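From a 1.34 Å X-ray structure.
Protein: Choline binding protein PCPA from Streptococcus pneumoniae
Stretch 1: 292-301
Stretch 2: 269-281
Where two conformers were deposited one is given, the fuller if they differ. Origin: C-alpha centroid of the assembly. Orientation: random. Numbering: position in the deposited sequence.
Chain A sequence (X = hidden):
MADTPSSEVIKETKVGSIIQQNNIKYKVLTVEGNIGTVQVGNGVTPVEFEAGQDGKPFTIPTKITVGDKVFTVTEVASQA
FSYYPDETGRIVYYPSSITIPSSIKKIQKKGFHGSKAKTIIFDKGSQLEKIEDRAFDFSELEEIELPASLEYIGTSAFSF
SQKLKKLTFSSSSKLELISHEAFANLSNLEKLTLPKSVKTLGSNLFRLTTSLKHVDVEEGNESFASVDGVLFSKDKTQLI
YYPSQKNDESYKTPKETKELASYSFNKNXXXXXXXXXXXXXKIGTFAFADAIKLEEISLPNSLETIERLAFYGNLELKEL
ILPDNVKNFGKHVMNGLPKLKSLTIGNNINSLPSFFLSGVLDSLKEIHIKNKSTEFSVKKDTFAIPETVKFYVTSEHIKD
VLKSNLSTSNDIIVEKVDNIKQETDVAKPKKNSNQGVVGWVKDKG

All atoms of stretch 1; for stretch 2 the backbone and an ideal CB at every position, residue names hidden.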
# COMPACT_ATOMS: atom_id res chain seq x y z
N ILE A 292 -5.87 -14.81 4.32
CA ILE A 292 -7.02 -15.72 4.41
C ILE A 292 -6.71 -17.19 4.63
O ILE A 292 -7.66 -17.98 4.85
CB ILE A 292 -7.94 -15.54 3.19
CG1 ILE A 292 -7.24 -15.93 1.86
CG2 ILE A 292 -8.49 -14.11 3.13
CD1 ILE A 292 -8.20 -15.93 0.63
N LYS A 293 -5.43 -17.58 4.64
CA LYS A 293 -5.11 -18.97 4.95
C LYS A 293 -4.43 -19.13 6.32
O LYS A 293 -4.23 -20.25 6.77
CB LYS A 293 -4.23 -19.59 3.87
CG LYS A 293 -5.01 -20.08 2.66
CD LYS A 293 -4.23 -21.23 2.05
CE LYS A 293 -4.60 -21.62 0.64
NZ LYS A 293 -3.87 -22.87 0.25
N LEU A 294 -4.07 -18.01 7.00
CA LEU A 294 -3.35 -18.05 8.27
C LEU A 294 -4.16 -18.81 9.31
O LEU A 294 -5.29 -18.41 9.59
CB LEU A 294 -3.04 -16.63 8.75
CG LEU A 294 -2.15 -16.52 9.98
CD1 LEU A 294 -0.70 -16.99 9.67
CD2 LEU A 294 -2.16 -15.09 10.51
N GLU A 295 -3.61 -19.91 9.83
CA GLU A 295 -4.31 -20.75 10.81
C GLU A 295 -3.76 -20.54 12.20
O GLU A 295 -4.48 -20.65 13.19
CB GLU A 295 -4.14 -22.23 10.44
CG GLU A 295 -4.88 -22.61 9.17
CD GLU A 295 -4.69 -24.04 8.70
OE1 GLU A 295 -3.93 -24.79 9.37
OE2 GLU A 295 -5.22 -24.38 7.62
N GLU A 296 -2.44 -20.31 12.27
CA GLU A 296 -1.76 -20.16 13.53
C GLU A 296 -0.68 -19.11 13.45
O GLU A 296 0.02 -19.00 12.46
CB GLU A 296 -1.18 -21.50 14.04
CG GLU A 296 -0.54 -22.39 13.01
CD GLU A 296 -0.18 -23.76 13.55
OE1 GLU A 296 0.52 -23.83 14.59
OE2 GLU A 296 -0.59 -24.76 12.93
N ILE A 297 -0.58 -18.33 14.52
CA ILE A 297 0.44 -17.30 14.64
C ILE A 297 1.03 -17.33 16.02
O ILE A 297 0.27 -17.37 17.00
CB ILE A 297 -0.10 -15.92 14.24
CG1 ILE A 297 1.06 -14.88 14.23
CG2 ILE A 297 -1.26 -15.47 15.17
CD1 ILE A 297 0.67 -13.62 13.69
N SER A 298 2.36 -17.34 16.14
CA SER A 298 3.00 -17.33 17.45
C SER A 298 3.42 -15.88 17.74
O SER A 298 4.18 -15.30 16.95
CB SER A 298 4.21 -18.25 17.47
OG SER A 298 4.84 -18.19 18.73
N LEU A 299 2.92 -15.30 18.84
CA LEU A 299 3.22 -13.92 19.23
C LEU A 299 4.19 -13.95 20.39
O LEU A 299 3.98 -14.67 21.36
CB LEU A 299 1.94 -13.21 19.65
CG LEU A 299 0.83 -13.15 18.56
CD1 LEU A 299 -0.43 -12.50 19.13
CD2 LEU A 299 1.31 -12.40 17.31
N PRO A 300 5.26 -13.13 20.32
CA PRO A 300 6.34 -13.24 21.31
C PRO A 300 6.17 -12.46 22.60
O PRO A 300 5.39 -11.52 22.67
CB PRO A 300 7.56 -12.72 20.53
CG PRO A 300 6.94 -11.65 19.62
CD PRO A 300 5.64 -12.26 19.19
N ASN A 301 6.92 -12.87 23.65
CA ASN A 301 6.91 -12.18 24.93
C ASN A 301 7.28 -10.71 24.80
O ASN A 301 6.80 -9.89 25.56
CB ASN A 301 7.90 -12.86 25.90
CG ASN A 301 7.49 -14.28 26.21
OD1 ASN A 301 8.29 -15.25 26.12
ND2 ASN A 301 6.24 -14.44 26.58
N UNK A 269 -2.25 -15.00 0.50
CA UNK A 269 -3.05 -16.09 -0.02
C UNK A 269 -2.65 -17.49 0.43
O UNK A 269 -3.50 -18.39 0.35
CB UNK A 269 -3.01 -16.04 -1.55
N UNK A 270 -1.40 -17.70 0.87
CA UNK A 270 -0.93 -19.07 1.08
C UNK A 270 -0.40 -19.41 2.44
O UNK A 270 -0.37 -20.59 2.79
CB UNK A 270 0.17 -19.38 0.06
N UNK A 271 0.08 -18.42 3.20
CA UNK A 271 0.67 -18.72 4.49
C UNK A 271 -0.33 -19.29 5.50
O UNK A 271 -1.35 -18.66 5.76
CB UNK A 271 1.31 -17.45 5.06
N UNK A 272 -0.00 -20.44 6.12
CA UNK A 272 -0.85 -21.06 7.13
C UNK A 272 -0.29 -20.95 8.52
O UNK A 272 -1.07 -20.89 9.47
CB UNK A 272 -1.08 -22.54 6.79
N UNK A 273 1.04 -20.96 8.69
CA UNK A 273 1.65 -20.93 10.01
C UNK A 273 2.74 -19.87 10.03
O UNK A 273 3.64 -19.90 9.19
CB UNK A 273 2.22 -22.30 10.39
N UNK A 274 2.64 -18.94 10.96
CA UNK A 274 3.61 -17.85 11.07
C UNK A 274 4.18 -17.84 12.46
O UNK A 274 3.42 -17.79 13.45
CB UNK A 274 2.98 -16.50 10.74
N UNK A 275 5.50 -17.94 12.57
CA UNK A 275 6.14 -17.86 13.87
C UNK A 275 6.90 -16.56 13.96
O UNK A 275 7.81 -16.35 13.15
CB UNK A 275 7.07 -19.05 14.11
N UNK A 276 6.49 -15.67 14.87
CA UNK A 276 7.20 -14.41 15.08
C UNK A 276 8.30 -14.65 16.08
O UNK A 276 8.26 -15.62 16.88
CB UNK A 276 6.26 -13.30 15.56
N UNK A 277 9.33 -13.82 16.00
CA UNK A 277 10.51 -14.03 16.82
C UNK A 277 10.54 -13.21 18.11
O UNK A 277 10.06 -12.06 18.13
CB UNK A 277 11.76 -13.71 15.99
N UNK A 278 11.20 -13.73 19.17
CA UNK A 278 11.47 -12.90 20.31
C UNK A 278 12.34 -11.74 19.83
O UNK A 278 13.28 -11.95 19.03
CB UNK A 278 12.14 -13.69 21.43
N UNK A 279 12.02 -10.55 20.30
CA UNK A 279 12.68 -9.31 19.91
C UNK A 279 11.72 -8.44 19.11
O UNK A 279 11.89 -7.22 19.06
CB UNK A 279 13.94 -9.60 19.10
N UNK A 280 10.71 -9.07 18.48
CA UNK A 280 9.69 -8.31 17.72
C UNK A 280 8.85 -7.53 18.73
O UNK A 280 8.36 -8.08 19.72
CB UNK A 280 8.81 -9.23 16.87
N UNK A 281 8.72 -6.23 18.50
CA UNK A 281 8.01 -5.34 19.41
C UNK A 281 6.68 -4.82 18.90
O UNK A 281 5.82 -4.48 19.71
CB UNK A 281 8.91 -4.15 19.74

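Strand 296-298 runs parallel to 273-275, their axes 4.8 Å apart at closest and 3° from alignment, so backbone register sets what each hidden side chain can meet.

At 269 CA-to-CB points away, and the ideal CB is 5.4 Å from I292 CG1; stretch 1 imposes little, and small or polar residues would serve. It is S269, whose O lies 3.2 Å from K293 CG. Position 270 also points away, leaving room for many side chains, large ones included. The residue is Y270; K293 NZ sits at its ring edge, 4.3 Å from CD1, and a water links Y270 O to K293 NZ.

Position 271 points sideways, its ideal CB 5.0 Å from L294 CD1, which favours an apolar residue: L271.

At 272 the ideal CB is 3.9 Å from K293 O and 4.4 Å from E295 CD. The carboxylate favours a long basic or polar chain, although K293 nearby tempers the case for charge. K272 extends with NZ 4.6 Å from E295 OE2, beyond a salt bridge; one water joins these two atoms. The backbone would act the same with any residue: K272 O accepts from E295 N (2.7 Å) and E296 N (3.2 Å).

Position 273 shares a sheet face with E296, its ideal CB 3.8 Å from E296 CG. Lysine, arginine, threonine or glutamine would fit. K273 packs CG to CG against E296 at 3.7 Å, while its NZ stays 4.5 Å from E296 OE1.

Position 274 turns to the face of I297, its ideal CB 3.9 Å from L294 CD1 and 4.3 Å from I297 CG1, so a branched aliphatic suits. L274 puts CD2 3.9 Å from I297 CD1. Its N donates to E296 O (3.0 Å) and its O accepts from S298 N (2.9 Å).

Position 275 returns to the face of S298, ideal CB 4.5 Å from S298 CB; polar residues are plausible. E275 brings CG to 4.2 Å from S298 CB.

Position 276 points toward stretch 1, with its ideal CB 3.2 Å from S298 O, a tight fit, and 3.8 Å from P300 CD. An aliphatic chain is expected. L276 CD1 reaches L299 CD2 at 3.8 Å.

Position 277 points away, unconstrained: N277, whose ND2 donates to the O of 278.

At 278 the backbone N of N301 offers a donor, favouring an acceptor. E278 OE2 accepts a hydrogen bond from N301 N at 2.8 Å.

Phi/psi of 111/-24 in a type II turn calls for glycine at 279: G279.

Position 280 has its ideal CB 4.1 Å from P300 CG, suiting an apolar residue: L280. Position 281 points away, unconstrained: E281.

Stretch 2, residues 269-281: SYLKKLELNEGLE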
# COMPACT_ATOMS: atom_id res chain seq x y z
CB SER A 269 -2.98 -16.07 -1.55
OG SER A 269 -3.49 -14.87 -2.11
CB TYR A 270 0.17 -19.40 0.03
CG TYR A 270 -0.34 -19.29 -1.38
CD1 TYR A 270 -1.31 -20.15 -1.87
CD2 TYR A 270 0.11 -18.27 -2.23
CE1 TYR A 270 -1.82 -20.02 -3.16
CE2 TYR A 270 -0.36 -18.15 -3.53
CZ TYR A 270 -1.32 -19.03 -4.00
OH TYR A 270 -1.81 -18.90 -5.28
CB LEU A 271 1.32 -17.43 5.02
CG LEU A 271 2.18 -17.53 6.24
CD1 LEU A 271 3.38 -18.47 6.02
CD2 LEU A 271 2.70 -16.17 6.66
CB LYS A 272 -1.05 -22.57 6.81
CG LYS A 272 -1.77 -22.83 5.49
CD LYS A 272 -1.97 -24.35 5.25
CE LYS A 272 -2.92 -24.54 4.08
NZ LYS A 272 -3.22 -25.98 3.81
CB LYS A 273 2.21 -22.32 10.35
CG LYS A 273 2.93 -22.40 11.70
CD LYS A 273 3.35 -23.82 12.03
CE LYS A 273 4.19 -23.85 13.29
NZ LYS A 273 4.72 -25.21 13.57
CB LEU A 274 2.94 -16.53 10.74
CG LEU A 274 3.78 -15.27 10.90
CD1 LEU A 274 5.05 -15.31 9.99
CD2 LEU A 274 2.95 -14.06 10.53
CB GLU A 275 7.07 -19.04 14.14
CG GLU A 275 6.28 -20.29 14.48
CD GLU A 275 7.18 -21.46 14.75
OE1 GLU A 275 7.69 -22.04 13.76
OE2 GLU A 275 7.49 -21.71 15.94
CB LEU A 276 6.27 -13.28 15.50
CG LEU A 276 5.12 -13.02 14.52
CD1 LEU A 276 4.25 -11.89 15.00
CD2 LEU A 276 5.62 -12.69 13.13
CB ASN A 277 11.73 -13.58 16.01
CG ASN A 277 11.62 -12.14 15.53
OD1 ASN A 277 10.78 -11.80 14.69
ND2 ASN A 277 12.36 -11.22 16.12
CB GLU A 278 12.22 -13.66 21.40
CG GLU A 278 11.31 -14.50 22.27
CD GLU A 278 10.06 -13.80 22.79
OE1 GLU A 278 10.14 -12.63 23.22
OE2 GLU A 278 9.01 -14.48 22.79
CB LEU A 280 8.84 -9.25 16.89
CG LEU A 280 8.00 -8.57 15.82
CD1 LEU A 280 8.03 -9.36 14.55
CD2 LEU A 280 6.60 -8.40 16.28
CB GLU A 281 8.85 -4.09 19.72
CG GLU A 281 10.21 -4.40 20.35
CD GLU A 281 11.19 -3.23 20.37
OE1 GLU A 281 10.93 -2.20 19.71
OE2 GLU A 281 12.24 -3.37 21.03
O HOH W 1 -1.13 -22.66 1.11
O HOH W 2 -2.73 -16.46 4.74
O HOH W 3 -5.39 -24.88 1.90
O HOH W 4 -5.12 -26.63 6.12
O HOH W 5 6.53 -16.15 19.25
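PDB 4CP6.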